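Local atomic coordinates of beta-galactoside alpha-2,6-sialyltransferase (Photobacterium sp., PDB entry 2Z4T), a protein that acts as a sialyltransferase, probably moving sialic acid from CMP-sialic acid to the 6-position of galactose in acceptors such as lactose. Residues Asp29-Ile34 against Thr109-Ala114; Lys54-Gln59 against Asp93-Ser98; Leu240-Asp245 against Arg479-Gln484; Asn248-Leu253 against Leu304-Asp309. All blocks are in the same frame, centred on the assembly; numbering follows the deposited sequence. Where two conformers were deposited one is given.

Interaction 1 of 4, residues Asp29-Ile34 against Thr109-Ala114; sequences DINKTI and TLNVVA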
loop_
_atom_site.group_PDB
_atom_site.type_symbol
_atom_site.label_atom_id
_atom_site.label_comp_id
_atom_site.label_asym_id
_atom_site.label_seq_id
_atom_site.Cartn_x
_atom_site.Cartn_y
_atom_site.Cartn_z
ATOM N N ASP A 29 37.843 0.300 -1.452
ATOM C CA ASP A 29 37.025 0.020 -0.299
ATOM C C ASP A 29 35.723 -0.570 -0.793
ATOM O O ASP A 29 35.051 0.029 -1.618
ATOM C CB ASP A 29 36.764 1.296 0.536
ATOM C CG ASP A 29 38.064 1.936 1.058
ATOM O OD1 ASP A 29 38.400 1.751 2.248
ATOM O OD2 ASP A 29 38.778 2.607 0.273
ATOM N N ILE A 30 35.370 -1.751 -0.299
ATOM C CA ILE A 30 34.102 -2.368 -0.649
ATOM C C ILE A 30 33.296 -2.599 0.613
ATOM O O ILE A 30 33.814 -3.122 1.596
ATOM C CB ILE A 30 34.292 -3.714 -1.367
ATOM C CG1 ILE A 30 35.127 -3.527 -2.630
ATOM C CG2 ILE A 30 32.929 -4.369 -1.665
ATOM C CD1 ILE A 30 35.779 -4.813 -3.144
ATOM N N ASN A 31 32.031 -2.195 0.570
ATOM C CA ASN A 31 31.106 -2.351 1.670
ATOM C C ASN A 31 29.853 -3.045 1.147
ATOM O O ASN A 31 29.343 -2.668 0.092
ATOM C CB ASN A 31 30.766 -0.987 2.269
ATOM C CG ASN A 31 30.247 -1.096 3.713
ATOM O OD1 ASN A 31 29.120 -1.575 3.969
ATOM N ND2 ASN A 31 31.074 -0.647 4.671
ATOM N N LYS A 32 29.384 -4.080 1.847
ATOM C CA LYS A 32 28.213 -4.850 1.430
ATOM C C LYS A 32 27.367 -5.292 2.610
ATOM O O LYS A 32 27.880 -5.445 3.723
ATOM C CB LYS A 32 28.643 -6.101 0.680
ATOM C CG LYS A 32 28.536 -6.017 -0.811
ATOM C CD LYS A 32 28.462 -7.416 -1.422
ATOM C CE LYS A 32 27.052 -7.989 -1.344
ATOM N NZ LYS A 32 26.888 -9.213 -2.161
ATOM N N THR A 33 26.088 -5.526 2.345
ATOM C CA THR A 33 25.149 -6.136 3.267
ATOM C C THR A 33 24.397 -7.169 2.442
ATOM O O THR A 33 24.174 -6.902 1.275
ATOM C CB THR A 33 24.052 -5.050 3.619
ATOM O OG1 THR A 33 24.658 -3.852 4.120
ATOM C CG2 THR A 33 23.029 -5.548 4.644
ATOM N N ILE A 34 23.944 -8.334 2.885
ATOM C CA ILE A 34 24.473 -9.634 3.330
ATOM C C ILE A 34 23.749 -10.191 4.526
ATOM O O ILE A 34 23.755 -9.621 5.614
ATOM C CB ILE A 34 25.899 -10.179 2.938
ATOM C CG1 ILE A 34 26.834 -10.340 4.144
ATOM C CG2 ILE A 34 26.448 -9.503 1.688
ATOM C CD1 ILE A 34 28.027 -11.220 3.870
ATOM N N THR A 109 34.204 -4.615 3.922
ATOM C CA THR A 109 33.324 -4.705 5.075
ATOM C C THR A 109 32.038 -5.411 4.688
ATOM O O THR A 109 31.349 -4.999 3.764
ATOM C CB THR A 109 32.997 -3.320 5.647
ATOM O OG1 THR A 109 34.191 -2.745 6.159
ATOM C CG2 THR A 109 32.042 -3.433 6.805
ATOM N N LEU A 110 31.725 -6.486 5.397
ATOM C CA LEU A 110 30.468 -7.180 5.206
ATOM C C LEU A 110 29.600 -6.946 6.440
ATOM O O LEU A 110 29.951 -7.366 7.555
ATOM C CB LEU A 110 30.697 -8.675 4.934
ATOM C CG LEU A 110 31.627 -9.026 3.755
ATOM C CD1 LEU A 110 31.743 -10.529 3.545
ATOM C CD2 LEU A 110 31.171 -8.392 2.458
ATOM N N ASN A 111 28.490 -6.232 6.233
ATOM C CA ASN A 111 27.452 -6.082 7.237
ATOM C C ASN A 111 26.528 -7.285 7.101
ATOM O O ASN A 111 25.755 -7.387 6.118
ATOM C CB ASN A 111 26.664 -4.773 7.031
ATOM C CG ASN A 111 27.574 -3.580 6.669
ATOM O OD1 ASN A 111 28.394 -3.136 7.489
ATOM N ND2 ASN A 111 27.432 -3.060 5.431
ATOM N N VAL A 112 26.638 -8.207 8.054
ATOM C CA VAL A 112 25.770 -9.383 8.100
ATOM C C VAL A 112 24.525 -9.090 8.952
ATOM O O VAL A 112 24.629 -8.722 10.130
ATOM C CB VAL A 112 26.491 -10.675 8.616
ATOM C CG1 VAL A 112 25.558 -11.878 8.473
ATOM C CG2 VAL A 112 27.811 -10.937 7.852
ATOM N N VAL A 113 23.351 -9.242 8.342
ATOM C CA VAL A 113 22.090 -8.868 9.003
ATOM C C VAL A 113 21.132 -10.045 8.898
ATOM O O VAL A 113 21.273 -10.875 7.983
ATOM C CB VAL A 113 21.460 -7.605 8.357
ATOM C CG1 VAL A 113 22.461 -6.403 8.382
ATOM C CG2 VAL A 113 21.011 -7.901 6.911
ATOM N N ALA A 114 20.181 -10.136 9.824
ATOM C CA ALA A 114 19.172 -11.198 9.764
ATOM C C ALA A 114 18.451 -11.236 8.405
ATOM O O ALA A 114 18.120 -10.181 7.843
ATOM C CB ALA A 114 18.162 -11.035 10.883
#

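Interaction 2 of 4, residues Lys54-Gln59 against Asp93-Ser98; sequences KHSWVQ and DFNGVS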
loop_
_atom_site.group_PDB
_atom_site.type_symbol
_atom_site.label_atom_id
_atom_site.label_comp_id
_atom_site.label_asym_id
_atom_site.label_seq_id
_atom_site.Cartn_x
_atom_site.Cartn_y
_atom_site.Cartn_z
ATOM N N LYS A 54 52.292 -11.843 -5.575
ATOM C CA LYS A 54 51.921 -12.204 -4.207
ATOM C C LYS A 54 50.464 -11.753 -4.332
ATOM O O LYS A 54 50.230 -10.773 -5.035
ATOM C CB LYS A 54 52.791 -11.406 -3.247
ATOM C CG LYS A 54 54.251 -11.875 -3.250
ATOM C CD LYS A 54 55.272 -10.821 -2.763
ATOM C CE LYS A 54 55.379 -10.723 -1.217
ATOM N NZ LYS A 54 55.778 -11.971 -0.451
ATOM N N HIS A 55 49.486 -12.298 -3.612
ATOM C CA HIS A 55 48.779 -11.643 -2.543
ATOM C C HIS A 55 48.450 -12.301 -1.204
ATOM O O HIS A 55 48.902 -13.396 -0.871
ATOM C CB HIS A 55 47.397 -11.447 -3.177
ATOM C CG HIS A 55 46.588 -12.712 -3.215
ATOM N ND1 HIS A 55 47.055 -13.882 -3.784
ATOM C CD2 HIS A 55 45.373 -13.011 -2.697
ATOM C CE1 HIS A 55 46.154 -14.838 -3.633
ATOM N NE2 HIS A 55 45.123 -14.334 -2.977
ATOM N N SER A 56 47.586 -11.604 -0.462
ATOM C CA SER A 56 47.056 -12.066 0.819
ATOM C C SER A 56 45.628 -11.568 1.048
ATOM O O SER A 56 45.301 -10.420 0.722
ATOM C CB SER A 56 47.954 -11.613 1.985
ATOM O OG SER A 56 47.895 -10.201 2.189
ATOM N N TRP A 57 44.794 -12.459 1.590
ATOM C CA TRP A 57 43.491 -12.115 2.169
ATOM C C TRP A 57 43.514 -12.424 3.668
ATOM O O TRP A 57 44.001 -13.481 4.089
ATOM C CB TRP A 57 42.374 -12.920 1.540
ATOM C CG TRP A 57 41.804 -12.365 0.285
ATOM C CD1 TRP A 57 41.957 -12.871 -0.978
ATOM C CD2 TRP A 57 40.942 -11.213 0.159
ATOM N NE1 TRP A 57 41.243 -12.108 -1.876
ATOM C CE2 TRP A 57 40.613 -11.087 -1.209
ATOM C CE3 TRP A 57 40.426 -10.275 1.070
ATOM C CZ2 TRP A 57 39.805 -10.047 -1.697
ATOM C CZ3 TRP A 57 39.596 -9.247 0.584
ATOM C CH2 TRP A 57 39.300 -9.147 -0.791
ATOM N N VAL A 58 42.997 -11.504 4.477
ATOM C CA VAL A 58 43.052 -11.664 5.925
ATOM C C VAL A 58 41.757 -11.197 6.573
ATOM O O VAL A 58 41.302 -10.067 6.358
ATOM C CB VAL A 58 44.245 -10.914 6.545
ATOM C CG1 VAL A 58 44.202 -11.018 8.078
ATOM C CG2 VAL A 58 45.560 -11.457 6.017
ATOM N N GLN A 59 41.150 -12.072 7.369
ATOM C CA GLN A 59 40.015 -11.641 8.160
ATOM C C GLN A 59 40.528 -10.772 9.295
ATOM O O GLN A 59 41.434 -11.136 10.051
ATOM C CB GLN A 59 39.194 -12.794 8.694
ATOM C CG GLN A 59 37.938 -12.298 9.371
ATOM C CD GLN A 59 37.074 -13.408 9.883
ATOM O OE1 GLN A 59 36.399 -13.254 10.902
ATOM N NE2 GLN A 59 37.076 -14.534 9.184
ATOM N N ASP A 93 40.869 -7.829 4.656
ATOM C CA ASP A 93 41.828 -6.944 4.014
ATOM C C ASP A 93 42.583 -7.682 2.934
ATOM O O ASP A 93 43.267 -8.663 3.227
ATOM C CB ASP A 93 42.840 -6.425 5.037
ATOM C CG ASP A 93 42.203 -5.586 6.127
ATOM O OD1 ASP A 93 42.972 -4.890 6.828
ATOM O OD2 ASP A 93 40.965 -5.635 6.294
ATOM N N PHE A 94 42.481 -7.204 1.696
ATOM C CA PHE A 94 43.264 -7.753 0.575
ATOM C C PHE A 94 44.536 -6.945 0.348
ATOM O O PHE A 94 44.485 -5.714 0.297
ATOM C CB PHE A 94 42.422 -7.766 -0.707
ATOM C CG PHE A 94 43.212 -8.032 -1.972
ATOM C CD1 PHE A 94 43.432 -9.332 -2.414
ATOM C CD2 PHE A 94 43.700 -6.972 -2.752
ATOM C CE1 PHE A 94 44.158 -9.574 -3.597
ATOM C CE2 PHE A 94 44.424 -7.217 -3.932
ATOM C CZ PHE A 94 44.650 -8.511 -4.351
ATOM N N ASN A 95 45.667 -7.632 0.206
ATOM C CA ASN A 95 46.909 -6.997 -0.269
ATOM C C ASN A 95 47.451 -7.719 -1.486
ATOM O O ASN A 95 47.488 -8.947 -1.512
ATOM C CB ASN A 95 47.995 -6.960 0.810
ATOM C CG ASN A 95 47.781 -5.851 1.830
ATOM O OD1 ASN A 95 48.098 -4.689 1.582
ATOM N ND2 ASN A 95 47.238 -6.216 2.999
ATOM N N GLY A 96 47.889 -6.962 -2.486
ATOM C CA GLY A 96 48.531 -7.553 -3.650
ATOM C C GLY A 96 49.681 -6.756 -4.230
ATOM O O GLY A 96 49.753 -5.526 -4.099
ATOM N N VAL A 97 50.600 -7.476 -4.860
ATOM C CA VAL A 97 51.628 -6.862 -5.670
ATOM C C VAL A 97 51.483 -7.382 -7.093
ATOM O O VAL A 97 51.568 -8.579 -7.334
ATOM C CB VAL A 97 53.029 -7.176 -5.149
ATOM C CG1 VAL A 97 54.080 -6.405 -5.979
ATOM C CG2 VAL A 97 53.133 -6.819 -3.679
ATOM N N SER A 98 51.242 -6.486 -8.035
ATOM C CA SER A 98 51.101 -6.905 -9.420
ATOM C C SER A 98 52.447 -7.361 -9.989
ATOM O O SER A 98 53.499 -7.267 -9.332
ATOM C CB SER A 98 50.475 -5.801 -10.279
ATOM O OG SER A 98 51.349 -4.694 -10.416
HETATM O O HOH W 1 45.842 -8.864 3.459
#

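Interaction 3 of 4, residues Leu240-Asp245 against Arg479-Gln484; sequences LYNWRD and RSPLVQ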
loop_
_atom_site.group_PDB
_atom_site.type_symbol
_atom_site.label_atom_id
_atom_site.label_comp_id
_atom_site.label_asym_id
_atom_site.label_seq_id
_atom_site.Cartn_x
_atom_site.Cartn_y
_atom_site.Cartn_z
ATOM N N LEU A 240 -17.316 0.824 11.801
ATOM C CA LEU A 240 -17.155 1.475 13.102
ATOM C C LEU A 240 -18.422 2.262 13.475
ATOM O O LEU A 240 -18.827 2.244 14.632
ATOM C CB LEU A 240 -15.904 2.355 13.165
ATOM C CG LEU A 240 -14.552 1.636 13.153
ATOM C CD1 LEU A 240 -13.461 2.568 12.664
ATOM C CD2 LEU A 240 -14.212 1.102 14.504
ATOM N N TYR A 241 -19.052 2.915 12.494
ATOM C CA TYR A 241 -20.304 3.626 12.717
ATOM C C TYR A 241 -21.394 2.725 13.293
ATOM O O TYR A 241 -22.148 3.135 14.192
ATOM C CB TYR A 241 -20.822 4.229 11.424
ATOM C CG TYR A 241 -22.155 4.904 11.588
ATOM C CD1 TYR A 241 -22.237 6.222 12.040
ATOM C CD2 TYR A 241 -23.346 4.223 11.297
ATOM C CE1 TYR A 241 -23.469 6.844 12.214
ATOM C CE2 TYR A 241 -24.590 4.838 11.451
ATOM C CZ TYR A 241 -24.640 6.155 11.908
ATOM O OH TYR A 241 -25.859 6.787 12.065
ATOM N N ASN A 242 -21.506 1.507 12.761
ATOM C CA ASN A 242 -22.430 0.534 13.354
ATOM C C ASN A 242 -21.986 0.054 14.727
ATOM O O ASN A 242 -22.817 -0.161 15.615
ATOM C CB ASN A 242 -22.665 -0.647 12.410
ATOM C CG ASN A 242 -23.429 -0.228 11.171
ATOM O OD1 ASN A 242 -24.308 0.635 11.251
ATOM N ND2 ASN A 242 -23.087 -0.803 10.019
ATOM N N TRP A 243 -20.677 -0.084 14.902
ATOM C CA TRP A 243 -20.121 -0.648 16.115
ATOM C C TRP A 243 -20.203 0.320 17.298
ATOM O O TRP A 243 -19.989 -0.076 18.460
ATOM C CB TRP A 243 -18.691 -1.073 15.872
ATOM C CG TRP A 243 -18.208 -2.119 16.820
ATOM C CD1 TRP A 243 -18.486 -3.454 16.786
ATOM C CD2 TRP A 243 -17.342 -1.918 17.930
ATOM N NE1 TRP A 243 -17.845 -4.096 17.809
ATOM C CE2 TRP A 243 -17.130 -3.176 18.527
ATOM C CE3 TRP A 243 -16.707 -0.794 18.473
ATOM C CZ2 TRP A 243 -16.314 -3.345 19.657
ATOM C CZ3 TRP A 243 -15.893 -0.965 19.603
ATOM C CH2 TRP A 243 -15.707 -2.231 20.179
ATOM N N ARG A 244 -20.547 1.578 17.001
ATOM C CA ARG A 244 -20.837 2.550 18.042
ATOM C C ARG A 244 -21.896 2.008 19.008
ATOM O O ARG A 244 -21.830 2.305 20.209
ATOM C CB ARG A 244 -21.307 3.875 17.449
ATOM C CG ARG A 244 -20.236 4.657 16.709
ATOM C CD ARG A 244 -20.837 5.922 16.113
ATOM N NE ARG A 244 -22.211 5.668 15.685
ATOM C CZ ARG A 244 -23.195 6.559 15.721
ATOM N NH1 ARG A 244 -22.951 7.789 16.150
ATOM N NH2 ARG A 244 -24.422 6.215 15.332
ATOM N N ASP A 245 -22.840 1.206 18.499
ATOM C CA ASP A 245 -23.958 0.696 19.322
ATOM C C ASP A 245 -23.520 -0.328 20.367
ATOM O O ASP A 245 -24.232 -0.569 21.344
ATOM C CB ASP A 245 -25.079 0.061 18.467
ATOM C CG ASP A 245 -25.712 1.032 17.464
ATOM O OD1 ASP A 245 -25.508 2.270 17.554
ATOM O OD2 ASP A 245 -26.429 0.533 16.559
ATOM N N ARG A 479 -29.900 8.192 6.709
ATOM C CA ARG A 479 -29.533 7.279 7.767
ATOM C C ARG A 479 -28.365 6.376 7.379
ATOM O O ARG A 479 -27.725 5.782 8.244
ATOM C CB ARG A 479 -30.748 6.430 8.140
ATOM C CG ARG A 479 -31.478 6.838 9.431
ATOM C CD ARG A 479 -31.525 8.365 9.751
ATOM N NE ARG A 479 -30.306 8.926 10.375
ATOM C CZ ARG A 479 -29.768 8.534 11.537
ATOM N NH1 ARG A 479 -30.305 7.541 12.238
ATOM N NH2 ARG A 479 -28.678 9.133 11.997
ATOM N N SER A 480 -28.097 6.271 6.080
ATOM C CA SER A 480 -27.027 5.418 5.578
ATOM C C SER A 480 -25.696 5.759 6.266
ATOM O O SER A 480 -25.334 6.933 6.368
ATOM C CB SER A 480 -26.950 5.534 4.054
ATOM O OG SER A 480 -25.649 5.862 3.606
ATOM N N PRO A 481 -25.000 4.735 6.799
ATOM C CA PRO A 481 -23.763 4.920 7.562
ATOM C C PRO A 481 -22.708 5.753 6.839
ATOM O O PRO A 481 -22.068 6.636 7.437
ATOM C CB PRO A 481 -23.279 3.482 7.763
ATOM C CG PRO A 481 -24.537 2.705 7.821
ATOM C CD PRO A 481 -25.384 3.310 6.752
ATOM N N LEU A 482 -22.542 5.493 5.552
ATOM C CA LEU A 482 -21.553 6.217 4.807
ATOM C C LEU A 482 -21.890 7.708 4.873
ATOM O O LEU A 482 -20.999 8.547 5.107
ATOM C CB LEU A 482 -21.433 5.696 3.361
ATOM C CG LEU A 482 -20.318 6.387 2.556
ATOM C CD1 LEU A 482 -18.939 6.086 3.179
ATOM C CD2 LEU A 482 -20.352 6.082 1.040
ATOM N N VAL A 483 -23.179 8.032 4.728
ATOM C CA VAL A 483 -23.602 9.435 4.788
ATOM C C VAL A 483 -23.262 10.036 6.148
ATOM O O VAL A 483 -22.668 11.118 6.220
ATOM C CB VAL A 483 -25.089 9.633 4.480
ATOM C CG1 VAL A 483 -25.450 11.105 4.609
ATOM C CG2 VAL A 483 -25.423 9.133 3.096
ATOM N N GLN A 484 -23.611 9.312 7.214
ATOM C CA GLN A 484 -23.348 9.773 8.574
ATOM C C GLN A 484 -21.850 9.839 8.923
ATOM O O GLN A 484 -21.437 10.757 9.619
ATOM C CB GLN A 484 -24.140 8.938 9.610
ATOM C CG GLN A 484 -25.667 9.122 9.580
ATOM C CD GLN A 484 -26.092 10.598 9.732
ATOM O OE1 GLN A 484 -25.643 11.293 10.642
ATOM N NE2 GLN A 484 -26.936 11.072 8.823
#

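Interaction 4 of 4, residues Asn248-Leu253 against Leu304-Asp309; sequences NKTDNL and LHELRD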
loop_
_atom_site.group_PDB
_atom_site.type_symbol
_atom_site.label_atom_id
_atom_site.label_comp_id
_atom_site.label_asym_id
_atom_site.label_seq_id
_atom_site.Cartn_x
_atom_site.Cartn_y
_atom_site.Cartn_z
ATOM N N ASN A 248 -20.730 -2.555 26.218
ATOM C CA ASN A 248 -19.552 -3.175 26.807
ATOM C C ASN A 248 -18.442 -3.348 25.767
ATOM O O ASN A 248 -17.907 -4.437 25.581
ATOM C CB ASN A 248 -19.947 -4.510 27.459
ATOM C CG ASN A 248 -20.890 -4.320 28.657
ATOM O OD1 ASN A 248 -20.515 -3.714 29.676
ATOM N ND2 ASN A 248 -22.114 -4.845 28.549
ATOM N N LYS A 249 -18.106 -2.262 25.083
ATOM C CA LYS A 249 -17.131 -2.318 24.005
ATOM C C LYS A 249 -15.854 -2.963 24.474
ATOM O O LYS A 249 -15.308 -3.846 23.802
ATOM C CB LYS A 249 -16.840 -0.922 23.459
ATOM C CG LYS A 249 -18.013 -0.336 22.705
ATOM C CD LYS A 249 -17.730 1.050 22.153
ATOM C CE LYS A 249 -18.958 1.550 21.389
ATOM N NZ LYS A 249 -20.128 1.750 22.302
ATOM N N THR A 250 -15.386 -2.543 25.644
ATOM C CA THR A 250 -14.097 -3.003 26.143
ATOM C C THR A 250 -14.116 -4.514 26.404
ATOM O O THR A 250 -13.200 -5.230 25.994
ATOM C CB THR A 250 -13.602 -2.129 27.337
ATOM O OG1 THR A 250 -13.671 -0.744 26.938
ATOM C CG2 THR A 250 -12.146 -2.462 27.718
ATOM N N ASP A 251 -15.186 -4.997 27.019
ATOM C CA ASP A 251 -15.409 -6.438 27.140
ATOM C C ASP A 251 -15.296 -7.154 25.780
ATOM O O ASP A 251 -14.590 -8.160 25.686
ATOM C CB ASP A 251 -16.752 -6.736 27.813
ATOM C CG ASP A 251 -16.761 -6.377 29.315
ATOM O OD1 ASP A 251 -15.672 -6.215 29.913
ATOM O OD2 ASP A 251 -17.862 -6.262 29.903
ATOM N N ASN A 252 -15.950 -6.620 24.739
ATOM C CA ASN A 252 -15.980 -7.250 23.413
ATOM C C ASN A 252 -14.602 -7.337 22.794
ATOM O O ASN A 252 -14.229 -8.349 22.207
ATOM C CB ASN A 252 -16.893 -6.492 22.442
ATOM C CG ASN A 252 -18.370 -6.868 22.590
ATOM O OD1 ASN A 252 -19.010 -6.579 23.604
ATOM N ND2 ASN A 252 -18.915 -7.497 21.565
ATOM N N LEU A 253 -13.851 -6.256 22.927
ATOM C CA LEU A 253 -12.498 -6.205 22.402
ATOM C C LEU A 253 -11.574 -7.211 23.094
ATOM O O LEU A 253 -10.765 -7.862 22.425
ATOM C CB LEU A 253 -11.938 -4.786 22.479
ATOM C CG LEU A 253 -12.647 -3.767 21.585
ATOM C CD1 LEU A 253 -12.395 -2.360 22.079
ATOM C CD2 LEU A 253 -12.191 -3.923 20.144
ATOM N N LEU A 304 -16.672 6.006 20.423
ATOM C CA LEU A 304 -15.491 5.243 20.000
ATOM C C LEU A 304 -14.188 5.586 20.752
ATOM O O LEU A 304 -13.124 5.002 20.470
ATOM C CB LEU A 304 -15.313 5.332 18.480
ATOM C CG LEU A 304 -16.510 4.794 17.689
ATOM C CD1 LEU A 304 -16.407 5.153 16.202
ATOM C CD2 LEU A 304 -16.730 3.278 17.911
ATOM N N HIS A 305 -14.266 6.505 21.713
ATOM C CA HIS A 305 -13.108 6.806 22.577
ATOM C C HIS A 305 -12.546 5.541 23.235
ATOM O O HIS A 305 -11.319 5.383 23.316
ATOM C CB HIS A 305 -13.432 7.879 23.632
ATOM C CG HIS A 305 -13.662 9.250 23.067
ATOM N ND1 HIS A 305 -13.795 10.367 23.863
ATOM C CD2 HIS A 305 -13.775 9.690 21.790
ATOM C CE1 HIS A 305 -13.991 11.433 23.104
ATOM N NE2 HIS A 305 -13.980 11.050 21.842
ATOM N N GLU A 306 -13.429 4.634 23.669
ATOM C CA GLU A 306 -12.993 3.323 24.207
ATOM C C GLU A 306 -12.090 2.580 23.213
ATOM O O GLU A 306 -11.033 2.061 23.595
ATOM C CB GLU A 306 -14.184 2.427 24.581
ATOM C CG GLU A 306 -14.496 2.317 26.054
ATOM C CD GLU A 306 -15.855 1.638 26.313
ATOM O OE1 GLU A 306 -15.867 0.463 26.768
ATOM O OE2 GLU A 306 -16.913 2.276 26.043
ATOM N N LEU A 307 -12.500 2.540 21.942
ATOM C CA LEU A 307 -11.703 1.855 20.917
ATOM C C LEU A 307 -10.388 2.583 20.683
ATOM O O LEU A 307 -9.324 1.953 20.598
ATOM C CB LEU A 307 -12.477 1.691 19.600
ATOM C CG LEU A 307 -11.669 1.001 18.501
ATOM C CD1 LEU A 307 -11.351 -0.422 18.886
ATOM C CD2 LEU A 307 -12.402 1.041 17.197
ATOM N N ARG A 308 -10.469 3.910 20.597
ATOM C CA ARG A 308 -9.281 4.751 20.509
ATOM C C ARG A 308 -8.288 4.467 21.658
ATOM O O ARG A 308 -7.098 4.265 21.393
ATOM C CB ARG A 308 -9.659 6.230 20.350
ATOM C CG ARG A 308 -9.059 7.153 21.367
ATOM C CD ARG A 308 -8.495 8.398 20.783
ATOM N NE ARG A 308 -9.402 9.544 20.888
ATOM C CZ ARG A 308 -9.870 10.085 22.018
ATOM N NH1 ARG A 308 -9.580 9.571 23.206
ATOM N NH2 ARG A 308 -10.670 11.144 21.949
ATOM N N ASP A 309 -8.786 4.407 22.903
ATOM C CA ASP A 309 -7.980 3.980 24.069
ATOM C C ASP A 309 -7.347 2.627 23.833
ATOM O O ASP A 309 -6.167 2.431 24.116
ATOM C CB ASP A 309 -8.826 3.841 25.351
ATOM C CG ASP A 309 -9.240 5.174 25.936
ATOM O OD1 ASP A 309 -8.747 6.216 25.438
ATOM O OD2 ASP A 309 -10.065 5.172 26.892
HETATM O O HOH W 2 -18.853 0.408 25.733
#

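Interaction 1 of 4, residues Asp29-Ile34 against Thr109-Ala114
N111 leans its amide across to 29-34 and grips two of its residues with one nitrogen. ND2 of N111 donates to OD1 of N31 at 2.7 Å and, through its other N-H, to OG1 of T33 at 3.2 Å. The N31 and N111 side chains cross at about a right angle, and their amide planes are 34° apart. CG of N111 lies anti to its carbonyl carbon, beside the backbone N (chi1 -42°); the second torsion then turns ND2 to the partner strand. T109 stands alongside N31 on the same face, its CB 3.4 Å from ND2 of N31. On the other face CD1 of I34 meets CD1 of L110 at 3.8 Å, and CB of K32 rests near CD2 of L110.

Between these two sets of side chains the strands run parallel. T109 N donates to I30 O, K32 N to T109 O, and N111 N to K32 O at 2.7 Å. V113 N also donates to I34 O. I34 has a phi of 139°, unusual for a strand, so its side-chain contacts are less certain.

The L110 face turns toward strand 39-42 in the immunoglobulin-like sandwich. Polar clamping around N111 and apolar contact around L110 imply a strand pair with one polar and one apolar face, 26-35 forming the outer strand, with the side-chain amide adding a second tie beside the backbone bonds.

Interaction 2 of 4, residues Lys54-Gln59 against Asp93-Ser98
F94 lays its CB over one face of the six-membered ring of W57, 3.4 Å from the ring centroid and only 10° off the normal, a CH-pi contact. CG of F94 sits anti to its backbone N (chi1 168°), and chi2 of 88° turns CD1 to within 3.5 Å of CE2 of W57. Farther out, CE1 of F94 meets CD2 of H55 at 3.8 Å; those two rings touch rim to rim, completing an aromatic cluster. NE1 of W57 is spent on I75 O.

The backbone is antiparallel, with S56 and N95 a hydrogen-bonded pair: S56 N to N95 O and N95 N to S56 O are each 2.9 Å. On the opposite face a water accepts from ND2 of N95 at 3.0 Å, donates to D93 O at 2.6 Å and also bonds OG of S56, tying both strands.

In the immunoglobulin-like beta-sandwich domain, strand 88-98 lies between 52-61 and 103-122. The cluster face is covered by P44 and I45, F52 packs edge-to-face with F94, and W57 reaches V108 of strand 103-122.

Interaction 3 of 4, residues Leu240-Asp245 against Arg479-Gln484
The backbones come nearest at Y241 and P481, whose CA atoms are 6.3 Å apart, where the last turn of helix 234-243 faces the first turn of helix 481-488. S480 occupies the N-cap position of the latter, its OG accepting weakly from V483 N.

Y241 carries most of the contact. Its CG lies anti to the backbone N (chi1 177°), on the side of helix 481-488. CD2 of its ring touches CB of P481 at 3.6 Å, while CE1 approaches CB of Q484 at 3.4 Å. P481 O lies over a ring face, and CA of P481 makes an off-centre CH-pi contact, 29° from the ring normal. OH of Y241 is 3.4 Å from CG of Q484, whose NE2 is held by L478 O.

Within 240-245, NE of R244 donates to Y241 O at 2.9 Å, in the carbonyl plane and on a lone pair. The guanidinium also lays one face, toward its rim, against CE1 of Y241. NH1 of R244 bonds OE1 of E301, a magnesium ligand.

Helix 234-243 follows strand 222-230 of one sheet, whereas helix 481-488 connects strands 460-465 and 498-499 of the other, making this a surface bridge between the two halves of the GT-B fold. Y297 of helix 297-300 packs beside Y241, and V238 beside P481.

Interaction 4 of 4, residues Asn248-Leu253 against Leu304-Asp309
This is a buried helix-to-helix contact between the opening turns of 249-265 and 305-311, with E306 meeting T250 and L253 meeting L307. The short axes pass 10.0 Å apart at a crossing angle of -40°.

One carboxylate oxygen carries the polar half. OE1 of E306 accepts from OG1 of T250 at 2.5 Å on its anti lone pair, a short distance whose exact value deserves little weight at 2.50 Å resolution. It also accepts from T250 N at 3.2 Å, met from above the carboxylate plane (41° out of it). CD of E306 lies anti to its CA (chi2 169°), extending the chain toward T250. OE2 receives a water at 2.7 Å, and the same water accepts from K249 N. The carboxylate thus serves N-H groups of the first turn, directly and through water, while N248 at the N-cap makes no side-chain capping bond. The helix start would probably favour a charged carboxylate there.

The apolar half is CD2 of L253 against CD1 of L307, 3.8 Å apart, the two side chains crossing at about a right angle.

L304 lies next to the magnesium ligands E301 and S303, and L298 of helix 297-300 backs L304 and L307. Helix 234-243 packs against both partners: W243 on K249, L253 and L304, and L240 on L307.

In the fold
Along the chain, interaction 2 is nested within the loop closed by interaction 1, and interaction 4 within that of interaction 3; the two pairs come in series. Interactions 1 and 2 have centres 19 Å apart and share the beta-sandwich domain, joined through the neighbouring strands 88-98 and 103-122. Strand 103-122 then runs on into the first parallel sheet of the GT-B part. Interactions 3 and 4, 16 Å apart between centres, touch directly: K249 NZ probably bonds R244 O. Interaction 2 lies about 72 Å from interaction 3, centre to centre. One pair therefore lies within the N-terminal sandwich domain, the other among helices beside a magnesium site in the sialyltransferase part.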